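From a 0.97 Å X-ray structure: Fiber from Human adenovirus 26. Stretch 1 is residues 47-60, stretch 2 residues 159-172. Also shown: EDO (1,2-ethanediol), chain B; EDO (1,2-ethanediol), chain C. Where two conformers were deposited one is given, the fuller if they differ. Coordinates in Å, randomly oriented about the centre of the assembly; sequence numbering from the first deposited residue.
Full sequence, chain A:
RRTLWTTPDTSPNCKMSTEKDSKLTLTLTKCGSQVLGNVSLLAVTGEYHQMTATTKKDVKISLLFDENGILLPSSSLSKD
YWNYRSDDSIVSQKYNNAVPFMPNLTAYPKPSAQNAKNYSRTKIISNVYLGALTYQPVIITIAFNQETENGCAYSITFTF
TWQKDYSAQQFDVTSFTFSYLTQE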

# COMPACT_ATOMS: atom_id res chain seq x y z
N GLU A 47 16.24 24.40 -8.14
CA GLU A 47 15.78 24.14 -9.49
C GLU A 47 14.44 23.46 -9.51
O GLU A 47 13.55 23.84 -10.28
CB GLU A 47 16.80 23.38 -10.36
CG GLU A 47 17.29 22.04 -9.91
CD GLU A 47 18.43 21.52 -10.78
OE1 GLU A 47 18.55 21.83 -12.00
OE2 GLU A 47 19.23 20.77 -10.22
N TYR A 48 14.24 22.53 -8.57
CA TYR A 48 13.01 21.73 -8.57
C TYR A 48 11.81 22.53 -8.08
O TYR A 48 10.67 22.07 -8.25
CB TYR A 48 13.19 20.40 -7.81
CG TYR A 48 14.04 19.44 -8.62
CD1 TYR A 48 13.50 18.70 -9.65
CD2 TYR A 48 15.41 19.33 -8.37
CE1 TYR A 48 14.26 17.85 -10.44
CE2 TYR A 48 16.22 18.51 -9.18
CZ TYR A 48 15.62 17.76 -10.19
OH TYR A 48 16.43 16.98 -11.01
N HIS A 49 12.01 23.68 -7.46
CA HIS A 49 10.90 24.54 -7.08
C HIS A 49 10.21 25.19 -8.27
O HIS A 49 9.00 25.48 -8.20
CB HIS A 49 11.36 25.57 -6.05
CG HIS A 49 10.30 26.56 -5.71
ND1 HIS A 49 10.23 27.79 -6.29
CD2 HIS A 49 9.24 26.47 -4.86
CE1 HIS A 49 9.17 28.43 -5.83
NE2 HIS A 49 8.56 27.65 -4.95
N GLN A 50 10.93 25.40 -9.36
CA GLN A 50 10.34 25.95 -10.58
C GLN A 50 11.09 25.30 -11.72
O GLN A 50 12.08 25.82 -12.23
CB GLN A 50 10.31 27.47 -10.62
CG GLN A 50 9.48 27.96 -11.79
CD GLN A 50 9.58 29.43 -12.04
OE1 GLN A 50 9.79 29.83 -13.17
NE2 GLN A 50 9.43 30.24 -11.01
N MET A 51 10.63 24.12 -12.09
CA MET A 51 11.41 23.31 -13.06
C MET A 51 11.46 23.97 -14.43
O MET A 51 10.61 24.77 -14.80
CB MET A 51 10.76 21.95 -13.19
CG MET A 51 10.91 21.12 -11.92
SD MET A 51 10.18 19.47 -12.00
CE MET A 51 8.48 19.87 -11.67
N THR A 52 12.54 23.70 -15.17
CA THR A 52 12.65 24.12 -16.56
C THR A 52 12.57 22.88 -17.43
O THR A 52 12.55 21.77 -16.94
CB THR A 52 13.97 24.85 -16.84
OG1 THR A 52 15.03 23.88 -16.80
CG2 THR A 52 14.21 25.92 -15.82
N ALA A 53 12.59 23.08 -18.76
CA ALA A 53 12.57 21.94 -19.68
C ALA A 53 13.82 21.08 -19.60
O ALA A 53 13.74 19.89 -19.93
CB ALA A 53 12.36 22.41 -21.11
N THR A 54 14.91 21.66 -19.10
CA THR A 54 16.15 20.90 -18.94
C THR A 54 16.39 20.33 -17.56
O THR A 54 17.25 19.45 -17.39
CB THR A 54 17.39 21.68 -19.35
OG1 THR A 54 17.66 22.74 -18.44
CG2 THR A 54 17.24 22.23 -20.75
N THR A 55 15.60 20.68 -16.54
CA THR A 55 15.75 20.07 -15.20
C THR A 55 15.75 18.56 -15.34
O THR A 55 14.84 18.03 -16.01
CB THR A 55 14.65 20.54 -14.28
OG1 THR A 55 14.64 21.97 -14.21
CG2 THR A 55 14.85 19.97 -12.93
N LYS A 56 16.69 17.86 -14.71
CA LYS A 56 16.73 16.41 -14.89
C LYS A 56 15.51 15.72 -14.26
O LYS A 56 15.20 15.94 -13.12
CB LYS A 56 18.01 15.81 -14.36
CG LYS A 56 18.18 14.36 -14.81
CD LYS A 56 19.50 13.77 -14.49
CE LYS A 56 19.66 12.45 -15.25
NZ LYS A 56 21.00 11.87 -15.07
N LYS A 57 14.89 14.88 -15.09
CA LYS A 57 13.65 14.19 -14.73
C LYS A 57 13.97 12.86 -14.02
O LYS A 57 13.36 11.80 -14.34
CB LYS A 57 12.78 13.97 -15.97
CG LYS A 57 12.43 15.24 -16.77
CD LYS A 57 11.47 14.97 -17.90
CE LYS A 57 10.99 16.27 -18.55
NZ LYS A 57 12.03 17.28 -18.83
N ASP A 58 14.90 12.89 -13.05
CA ASP A 58 15.34 11.73 -12.28
C ASP A 58 16.04 12.29 -11.08
O ASP A 58 17.02 13.06 -11.26
CB ASP A 58 16.28 10.83 -13.12
CG ASP A 58 16.64 9.54 -12.39
OD1 ASP A 58 15.74 8.74 -12.13
OD2 ASP A 58 17.85 9.35 -12.10
N VAL A 59 15.45 12.09 -9.87
CA VAL A 59 15.92 12.61 -8.53
C VAL A 59 16.04 11.48 -7.50
O VAL A 59 15.00 10.84 -7.16
CB VAL A 59 15.03 13.71 -7.91
CG1 VAL A 59 15.68 14.18 -6.60
CG2 VAL A 59 14.91 14.87 -8.89
N LYS A 60 17.26 11.27 -6.97
CA LYS A 60 17.43 10.21 -6.00
C LYS A 60 17.70 10.78 -4.62
O LYS A 60 18.68 11.56 -4.42
CB LYS A 60 18.62 9.37 -6.44
CG LYS A 60 18.98 8.18 -5.58
CD LYS A 60 20.23 7.48 -6.11
CE LYS A 60 20.56 6.30 -5.22
NZ LYS A 60 21.61 5.55 -5.90
C1 EDO B . 9.95 27.66 -16.28
O1 EDO B . 10.71 27.50 -15.08
C2 EDO B . 10.83 27.52 -17.52
O2 EDO B . 10.08 26.74 -18.46
C1 EDO C . 13.96 27.57 -9.49
O1 EDO C . 13.25 28.27 -8.46
C2 EDO C . 14.06 28.33 -10.81
O2 EDO C . 14.26 27.37 -11.85
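Stretch 2, residues 159-172: TFTWQKDYSAQQFD

How does stretch 2 run against stretch 1? It runs antiparallel: strand 159-161 lies beside strand 58-60 at 176°, with axes 4.6 Å apart at closest approach. Val-59 and Phe-160 form the hydrogen-bonded pair, each N 2.8 Å from the other's O. From Trp-162 on the chain is loop or turn, returning through a type II turn, Tyr-166 to Gln-169, after which Phe-171 N donates to Tyr-48 O at 2.8 Å.

What shapes the strand side chains? Asp-58 and Thr-161 share a sheet face with Lys-60 and Thr-159. With chi1 t in Asp-58 and m in Thr-161, Thr-161 OG1 donates to Asp-58 OD1 at 2.7 Å. Lys-60, with all four chi angles t, starts on the same face, its CG 3.6 Å from Thr-159 OG1, and its end leads off from stretch 2.

Why does Trp-162 sit at chi1 p? This rotamer, with chi2 at 104°, brings the indole against stretch 1. Lys-57 (m, t, t, p) lays CB over the five-membered ring, 3.6 Å from its centroid, while Trp-162 CH2 meets Tyr-48 CE1 at 3.9 Å.

What does Met-51 do at the turn? Its m, t, m chain places SD 3.8 Å from Trp-162 CZ2 and CE 3.7 Å from Tyr-166 CB. Its backbone clasps the turn: Met-51 N donates to Gln-169 O at 3.0 Å, and Met-51 O accepts from Ala-168 N at 2.8 Å.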

# COMPACT_ATOMS: atom_id res chain seq x y z
N THR A 159 13.72 7.25 -5.43
CA THR A 159 14.00 7.90 -6.69
C THR A 159 12.69 8.26 -7.34
O THR A 159 11.71 7.48 -7.31
CB THR A 159 14.81 6.96 -7.60
OG1 THR A 159 16.04 6.61 -6.95
CG2 THR A 159 15.17 7.60 -8.93
N PHE A 160 12.66 9.44 -7.95
CA PHE A 160 11.50 9.91 -8.68
C PHE A 160 11.93 10.14 -10.11
O PHE A 160 12.95 10.86 -10.34
CB PHE A 160 10.99 11.21 -8.04
CG PHE A 160 10.52 11.01 -6.62
CD1 PHE A 160 11.44 11.08 -5.58
CD2 PHE A 160 9.22 10.64 -6.34
CE1 PHE A 160 11.05 10.83 -4.29
CE2 PHE A 160 8.82 10.42 -5.02
CZ PHE A 160 9.74 10.49 -4.03
N THR A 161 11.24 9.50 -11.06
CA THR A 161 11.66 9.52 -12.46
C THR A 161 10.46 9.80 -13.32
O THR A 161 9.38 9.18 -13.08
CB THR A 161 12.26 8.14 -12.86
OG1 THR A 161 13.25 7.73 -11.93
CG2 THR A 161 12.88 8.17 -14.24
N TRP A 162 10.57 10.63 -14.32
CA TRP A 162 9.41 10.94 -15.14
C TRP A 162 9.87 11.29 -16.54
O TRP A 162 11.05 11.44 -16.83
CB TRP A 162 8.54 12.04 -14.53
CG TRP A 162 9.20 13.35 -14.34
CD1 TRP A 162 9.00 14.45 -15.11
CD2 TRP A 162 10.02 13.76 -13.25
NE1 TRP A 162 9.70 15.52 -14.61
CE2 TRP A 162 10.33 15.13 -13.46
CE3 TRP A 162 10.57 13.13 -12.14
CZ2 TRP A 162 11.14 15.85 -12.58
CZ3 TRP A 162 11.38 13.84 -11.29
CH2 TRP A 162 11.67 15.20 -11.52
N GLN A 163 8.87 11.39 -17.43
CA GLN A 163 9.08 11.63 -18.85
C GLN A 163 8.38 12.93 -19.32
O GLN A 163 8.90 13.60 -20.22
CB GLN A 163 8.54 10.43 -19.64
CG GLN A 163 9.28 9.10 -19.38
CD GLN A 163 9.00 8.38 -18.06
OE1 GLN A 163 7.86 8.42 -17.48
NE2 GLN A 163 10.07 7.71 -17.52
N LYS A 164 7.21 13.24 -18.77
CA LYS A 164 6.45 14.44 -19.18
C LYS A 164 7.18 15.72 -18.83
O LYS A 164 8.01 15.80 -17.91
CB LYS A 164 5.04 14.44 -18.56
CG LYS A 164 4.04 13.51 -19.22
CD LYS A 164 2.64 13.73 -18.67
CE LYS A 164 1.72 12.56 -18.95
NZ LYS A 164 2.35 11.25 -18.63
N ASP A 165 6.89 16.75 -19.61
CA ASP A 165 7.39 18.07 -19.33
C ASP A 165 6.57 18.69 -18.21
O ASP A 165 5.37 19.04 -18.38
CB ASP A 165 7.27 18.96 -20.55
CG ASP A 165 7.61 20.41 -20.24
OD1 ASP A 165 8.62 20.62 -19.50
OD2 ASP A 165 6.88 21.32 -20.73
N TYR A 166 7.22 18.82 -17.04
CA TYR A 166 6.60 19.54 -15.91
C TYR A 166 7.27 20.88 -15.68
O TYR A 166 7.26 21.41 -14.59
CB TYR A 166 6.58 18.67 -14.66
CG TYR A 166 5.86 17.34 -14.81
CD1 TYR A 166 4.65 17.22 -15.53
CD2 TYR A 166 6.34 16.19 -14.18
CE1 TYR A 166 4.00 16.02 -15.63
CE2 TYR A 166 5.69 15.01 -14.28
CZ TYR A 166 4.51 14.90 -15.02
OH TYR A 166 3.84 13.73 -15.21
N SER A 167 7.84 21.47 -16.73
CA SER A 167 8.44 22.79 -16.60
C SER A 167 7.41 23.82 -16.14
O SER A 167 6.19 23.69 -16.44
CB SER A 167 9.13 23.22 -17.91
OG SER A 167 8.21 23.21 -18.96
N ALA A 168 7.90 24.79 -15.39
CA ALA A 168 7.14 25.86 -14.76
C ALA A 168 6.27 25.37 -13.64
O ALA A 168 5.38 26.14 -13.22
CB ALA A 168 6.30 26.64 -15.75
N GLN A 169 6.43 24.14 -13.18
CA GLN A 169 5.76 23.65 -11.98
C GLN A 169 6.76 23.45 -10.87
O GLN A 169 7.98 23.24 -11.07
CB GLN A 169 4.99 22.35 -12.28
CG GLN A 169 3.85 22.56 -13.25
CD GLN A 169 3.11 21.28 -13.50
OE1 GLN A 169 3.17 20.73 -14.66
NE2 GLN A 169 2.40 20.81 -12.54
N GLN A 170 6.23 23.41 -9.65
CA GLN A 170 6.96 23.08 -8.45
C GLN A 170 6.93 21.58 -8.25
O GLN A 170 5.84 20.96 -8.30
CB GLN A 170 6.29 23.78 -7.27
CG GLN A 170 6.94 23.51 -5.92
CD GLN A 170 6.33 24.37 -4.85
OE1 GLN A 170 5.30 25.07 -5.06
NE2 GLN A 170 6.91 24.34 -3.65
N PHE A 171 8.08 20.96 -8.00
CA PHE A 171 8.06 19.53 -7.67
C PHE A 171 7.36 19.33 -6.35
O PHE A 171 7.79 19.85 -5.30
CB PHE A 171 9.46 18.95 -7.65
CG PHE A 171 9.46 17.46 -7.47
CD1 PHE A 171 9.28 16.90 -6.21
CD2 PHE A 171 9.63 16.62 -8.55
CE1 PHE A 171 9.23 15.56 -6.03
CE2 PHE A 171 9.59 15.23 -8.37
CZ PHE A 171 9.39 14.71 -7.09
N ASP A 172 6.30 18.53 -6.36
CA ASP A 172 5.57 18.16 -5.15
C ASP A 172 4.77 16.94 -5.56
O ASP A 172 4.23 16.91 -6.69
CB ASP A 172 4.62 19.27 -4.71
CG ASP A 172 4.04 19.02 -3.31
OD1 ASP A 172 4.49 18.14 -2.64
OD2 ASP A 172 3.15 19.81 -2.90